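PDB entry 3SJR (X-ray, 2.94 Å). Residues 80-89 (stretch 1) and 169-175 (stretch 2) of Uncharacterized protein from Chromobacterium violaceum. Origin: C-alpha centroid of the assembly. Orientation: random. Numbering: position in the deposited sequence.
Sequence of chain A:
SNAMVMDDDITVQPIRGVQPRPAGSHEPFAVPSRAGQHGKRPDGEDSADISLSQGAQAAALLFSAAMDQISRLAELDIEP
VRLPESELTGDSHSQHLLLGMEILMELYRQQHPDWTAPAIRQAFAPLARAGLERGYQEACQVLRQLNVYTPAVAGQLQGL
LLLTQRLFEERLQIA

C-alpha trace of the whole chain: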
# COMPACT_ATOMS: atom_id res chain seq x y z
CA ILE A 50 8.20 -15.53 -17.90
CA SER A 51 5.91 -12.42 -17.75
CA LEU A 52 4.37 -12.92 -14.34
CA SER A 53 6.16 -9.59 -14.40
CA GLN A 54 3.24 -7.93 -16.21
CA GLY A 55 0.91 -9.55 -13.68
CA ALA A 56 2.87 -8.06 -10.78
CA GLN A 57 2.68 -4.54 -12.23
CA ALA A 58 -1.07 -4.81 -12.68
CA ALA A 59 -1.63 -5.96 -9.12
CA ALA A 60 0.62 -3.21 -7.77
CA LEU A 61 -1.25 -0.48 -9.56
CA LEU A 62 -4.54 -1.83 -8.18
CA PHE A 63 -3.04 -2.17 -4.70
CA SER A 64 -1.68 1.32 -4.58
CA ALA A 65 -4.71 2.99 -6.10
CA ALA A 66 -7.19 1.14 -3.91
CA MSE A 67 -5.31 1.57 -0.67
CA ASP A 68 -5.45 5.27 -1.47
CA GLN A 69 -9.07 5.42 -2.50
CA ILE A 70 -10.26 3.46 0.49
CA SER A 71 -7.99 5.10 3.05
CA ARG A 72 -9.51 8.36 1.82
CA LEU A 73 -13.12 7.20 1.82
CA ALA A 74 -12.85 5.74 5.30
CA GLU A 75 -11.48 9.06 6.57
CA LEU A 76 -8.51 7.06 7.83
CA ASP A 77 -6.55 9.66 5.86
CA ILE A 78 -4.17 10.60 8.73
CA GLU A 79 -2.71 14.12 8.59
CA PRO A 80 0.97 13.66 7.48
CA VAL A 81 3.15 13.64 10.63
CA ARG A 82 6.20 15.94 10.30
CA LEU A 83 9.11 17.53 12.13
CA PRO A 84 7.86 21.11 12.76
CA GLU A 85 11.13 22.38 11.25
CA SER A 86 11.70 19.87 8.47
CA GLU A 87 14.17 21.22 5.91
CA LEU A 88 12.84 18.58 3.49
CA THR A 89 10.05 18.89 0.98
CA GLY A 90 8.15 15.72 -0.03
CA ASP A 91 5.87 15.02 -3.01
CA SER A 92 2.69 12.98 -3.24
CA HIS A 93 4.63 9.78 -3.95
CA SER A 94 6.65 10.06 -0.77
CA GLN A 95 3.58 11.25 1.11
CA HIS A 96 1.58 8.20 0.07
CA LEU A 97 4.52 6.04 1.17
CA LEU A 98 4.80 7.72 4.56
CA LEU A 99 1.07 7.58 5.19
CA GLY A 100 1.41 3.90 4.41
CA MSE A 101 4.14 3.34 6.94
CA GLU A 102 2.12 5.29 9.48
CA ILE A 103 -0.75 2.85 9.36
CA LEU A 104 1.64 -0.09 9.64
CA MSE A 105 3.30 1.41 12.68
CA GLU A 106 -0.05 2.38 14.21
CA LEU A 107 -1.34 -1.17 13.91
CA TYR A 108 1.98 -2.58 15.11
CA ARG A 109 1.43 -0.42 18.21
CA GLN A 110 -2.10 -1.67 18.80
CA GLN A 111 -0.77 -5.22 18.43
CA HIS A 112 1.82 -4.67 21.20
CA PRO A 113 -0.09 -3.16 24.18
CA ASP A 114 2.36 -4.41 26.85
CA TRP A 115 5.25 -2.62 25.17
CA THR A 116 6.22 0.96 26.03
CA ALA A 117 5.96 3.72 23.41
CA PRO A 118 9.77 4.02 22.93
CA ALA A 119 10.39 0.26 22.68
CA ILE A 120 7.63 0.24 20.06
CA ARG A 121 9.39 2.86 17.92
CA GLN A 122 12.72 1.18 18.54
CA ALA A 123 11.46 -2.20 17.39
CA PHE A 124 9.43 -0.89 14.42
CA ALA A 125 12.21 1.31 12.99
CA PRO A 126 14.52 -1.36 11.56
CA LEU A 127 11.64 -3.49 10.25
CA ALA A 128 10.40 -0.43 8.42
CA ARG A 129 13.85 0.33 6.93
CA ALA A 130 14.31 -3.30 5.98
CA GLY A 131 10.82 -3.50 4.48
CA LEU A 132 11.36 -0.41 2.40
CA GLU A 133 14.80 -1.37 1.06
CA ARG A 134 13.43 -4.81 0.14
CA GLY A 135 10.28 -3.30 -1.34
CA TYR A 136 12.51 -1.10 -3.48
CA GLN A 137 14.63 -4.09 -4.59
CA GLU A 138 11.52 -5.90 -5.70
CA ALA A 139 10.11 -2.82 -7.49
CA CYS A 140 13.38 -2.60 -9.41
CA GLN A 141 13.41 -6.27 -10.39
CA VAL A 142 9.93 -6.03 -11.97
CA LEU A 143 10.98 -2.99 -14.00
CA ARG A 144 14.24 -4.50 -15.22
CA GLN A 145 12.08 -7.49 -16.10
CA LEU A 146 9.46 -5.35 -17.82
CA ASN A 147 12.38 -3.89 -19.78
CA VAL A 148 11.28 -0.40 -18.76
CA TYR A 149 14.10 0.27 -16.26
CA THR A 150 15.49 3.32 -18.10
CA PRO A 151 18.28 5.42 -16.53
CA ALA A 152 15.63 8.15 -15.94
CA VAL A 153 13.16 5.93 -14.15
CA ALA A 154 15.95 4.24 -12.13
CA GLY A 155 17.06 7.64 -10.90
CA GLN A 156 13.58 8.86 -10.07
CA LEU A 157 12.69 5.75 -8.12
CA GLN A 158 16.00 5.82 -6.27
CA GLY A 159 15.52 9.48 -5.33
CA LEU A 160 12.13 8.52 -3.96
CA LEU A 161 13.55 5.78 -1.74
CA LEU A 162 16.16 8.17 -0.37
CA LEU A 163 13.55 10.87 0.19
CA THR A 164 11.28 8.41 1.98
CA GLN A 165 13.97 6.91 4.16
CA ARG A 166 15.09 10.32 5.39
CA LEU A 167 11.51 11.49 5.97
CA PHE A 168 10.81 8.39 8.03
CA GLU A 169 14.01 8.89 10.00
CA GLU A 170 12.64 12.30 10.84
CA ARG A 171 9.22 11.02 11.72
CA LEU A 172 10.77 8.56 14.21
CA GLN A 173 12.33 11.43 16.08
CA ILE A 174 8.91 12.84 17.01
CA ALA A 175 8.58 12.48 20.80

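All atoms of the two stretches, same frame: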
# COMPACT_ATOMS: atom_id res chain seq x y z
N PRO A 80 -0.46 14.05 7.55
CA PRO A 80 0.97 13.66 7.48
C PRO A 80 1.78 14.18 8.67
O PRO A 80 1.85 15.39 8.90
CB PRO A 80 1.46 14.29 6.17
CG PRO A 80 0.22 14.49 5.35
CD PRO A 80 -0.90 14.75 6.33
N VAL A 81 2.39 13.26 9.43
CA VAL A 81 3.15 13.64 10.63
C VAL A 81 4.57 14.10 10.25
O VAL A 81 5.30 13.37 9.57
CB VAL A 81 3.20 12.51 11.68
CG1 VAL A 81 3.44 13.09 13.06
CG2 VAL A 81 1.91 11.69 11.66
N ARG A 82 4.94 15.30 10.70
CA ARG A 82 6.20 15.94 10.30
C ARG A 82 6.94 16.63 11.43
O ARG A 82 6.34 17.15 12.36
CB ARG A 82 5.94 16.97 9.21
CG ARG A 82 5.58 16.39 7.85
CD ARG A 82 6.73 15.59 7.25
NE ARG A 82 7.80 16.47 6.78
CZ ARG A 82 7.84 16.99 5.56
NH1 ARG A 82 6.87 16.72 4.69
NH2 ARG A 82 8.84 17.78 5.20
N LEU A 83 8.27 16.64 11.33
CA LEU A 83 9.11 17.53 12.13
C LEU A 83 8.70 18.96 11.85
O LEU A 83 8.75 19.39 10.69
CB LEU A 83 10.59 17.36 11.80
CG LEU A 83 11.44 16.31 12.52
CD1 LEU A 83 12.89 16.44 12.07
CD2 LEU A 83 11.36 16.45 14.02
N PRO A 84 8.30 19.71 12.89
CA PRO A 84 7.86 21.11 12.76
C PRO A 84 8.82 21.96 11.93
O PRO A 84 8.38 22.86 11.22
CB PRO A 84 7.84 21.60 14.21
CG PRO A 84 7.57 20.38 15.01
CD PRO A 84 8.26 19.25 14.29
N GLU A 85 10.12 21.66 12.02
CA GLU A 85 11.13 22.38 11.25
C GLU A 85 11.86 21.53 10.22
O GLU A 85 13.07 21.66 10.04
CB GLU A 85 12.15 23.01 12.19
CG GLU A 85 11.77 24.38 12.66
CD GLU A 85 12.63 24.83 13.81
OE1 GLU A 85 13.84 24.52 13.80
OE2 GLU A 85 12.09 25.48 14.73
N SER A 86 11.13 20.67 9.53
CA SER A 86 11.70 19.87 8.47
C SER A 86 12.31 20.78 7.41
O SER A 86 11.68 21.74 6.97
CB SER A 86 10.62 18.99 7.85
OG SER A 86 11.19 17.84 7.26
N GLU A 87 13.53 20.49 7.01
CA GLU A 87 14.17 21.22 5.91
C GLU A 87 13.81 20.58 4.57
O GLU A 87 14.11 21.13 3.51
CB GLU A 87 15.69 21.25 6.11
N LEU A 88 13.15 19.42 4.64
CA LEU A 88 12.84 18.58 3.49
C LEU A 88 11.47 18.87 2.92
O LEU A 88 10.53 19.11 3.66
CB LEU A 88 12.88 17.11 3.89
CG LEU A 88 14.18 16.48 4.38
CD1 LEU A 88 13.83 15.26 5.22
CD2 LEU A 88 15.13 16.11 3.25
N THR A 89 11.35 18.81 1.60
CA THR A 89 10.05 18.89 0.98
C THR A 89 9.73 17.56 0.28
O THR A 89 10.51 17.09 -0.54
CB THR A 89 9.99 20.08 0.00
N GLU A 169 13.04 8.70 8.94
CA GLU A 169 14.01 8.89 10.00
C GLU A 169 13.55 10.05 10.84
O GLU A 169 13.60 10.01 12.06
CB GLU A 169 15.41 9.16 9.44
CG GLU A 169 16.16 7.93 8.94
CD GLU A 169 17.41 8.29 8.12
OE1 GLU A 169 18.41 8.74 8.74
OE2 GLU A 169 17.40 8.13 6.87
N GLU A 170 13.08 11.09 10.16
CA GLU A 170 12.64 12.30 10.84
C GLU A 170 11.38 12.06 11.66
O GLU A 170 11.26 12.49 12.79
CB GLU A 170 12.40 13.42 9.83
CG GLU A 170 13.66 14.11 9.33
CD GLU A 170 13.38 15.49 8.75
OE1 GLU A 170 12.19 15.84 8.57
OE2 GLU A 170 14.35 16.23 8.47
N ARG A 171 10.45 11.34 11.06
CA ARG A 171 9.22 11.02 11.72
C ARG A 171 9.50 10.31 13.04
O ARG A 171 8.86 10.61 14.05
CB ARG A 171 8.37 10.13 10.82
CG ARG A 171 7.33 9.30 11.53
CD ARG A 171 6.21 10.17 11.97
NE ARG A 171 5.22 9.44 12.74
CZ ARG A 171 5.14 9.46 14.06
NH1 ARG A 171 5.99 10.17 14.79
NH2 ARG A 171 4.18 8.77 14.65
N LEU A 172 10.46 9.38 13.03
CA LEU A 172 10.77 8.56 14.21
C LEU A 172 11.34 9.36 15.35
O LEU A 172 11.37 8.88 16.47
CB LEU A 172 11.74 7.44 13.87
CG LEU A 172 11.18 6.35 12.95
CD1 LEU A 172 12.31 5.45 12.52
CD2 LEU A 172 10.07 5.56 13.61
N GLN A 173 11.78 10.57 15.06
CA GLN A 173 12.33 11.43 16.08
C GLN A 173 11.24 12.15 16.87
O GLN A 173 11.52 12.72 17.92
CB GLN A 173 13.25 12.45 15.45
CG GLN A 173 14.46 11.84 14.81
CD GLN A 173 15.26 12.84 13.99
OE1 GLN A 173 15.06 14.06 14.08
NE2 GLN A 173 16.18 12.32 13.17
N ILE A 174 10.01 12.13 16.36
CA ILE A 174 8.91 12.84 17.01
C ILE A 174 8.51 12.21 18.35
O ILE A 174 7.87 11.15 18.38
CB ILE A 174 7.66 13.00 16.11
CG1 ILE A 174 8.03 13.61 14.74
CG2 ILE A 174 6.57 13.82 16.82
CD1 ILE A 174 8.37 15.07 14.78
N ALA A 175 8.92 12.87 19.43
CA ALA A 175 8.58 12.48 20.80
C ALA A 175 7.42 13.31 21.31
O ALA A 175 7.37 14.53 21.09
CB ALA A 175 9.80 12.64 21.71

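This is a small mixed contact, in which aliphatic side chains pack on one another and on the chains of E170 and R171, as an irregular segment lies against a helical segment and the turn that follows it and is pinned by one short hydrogen bond, with 429 Å² buried over both sides. The bond runs from S86 OG to E170 OE1, 2.6 Å, and its parts are well prepared. A type I turn from L83 to S86, closed by S86 N to L83 O at 2.9 Å, brings the serine to the glutamate, while R82 NH2 donates to S86 OG at 3.1 Å. The hydroxyl thus accepts from the arginine and donates to the carboxylate, a relay that a short polar side chain suits well.

E170 does more than accept a hydrogen bond. Its extended chain (chi2 t) passes among leucines: L83 CD1 lies 3.5 Å from E170 CD, and L88 CD1 lies 3.4 Å from E170 OE2. L83, pointing toward the other stretch, also packs its CD2 3.4 Å from I174 CD1. I174 is delivered by a second type I turn, R171 to I174, closed by I174 N to R171 O at 3.0 Å; its CD1 also reaches P84 CD at 4.2 Å.

At the other flank, V81 CB sits 3.8 Å from R171 CD and covers one guanidinium face, branched bulk against a long chain whose NE is hydrogen-bonded elsewhere in the structure.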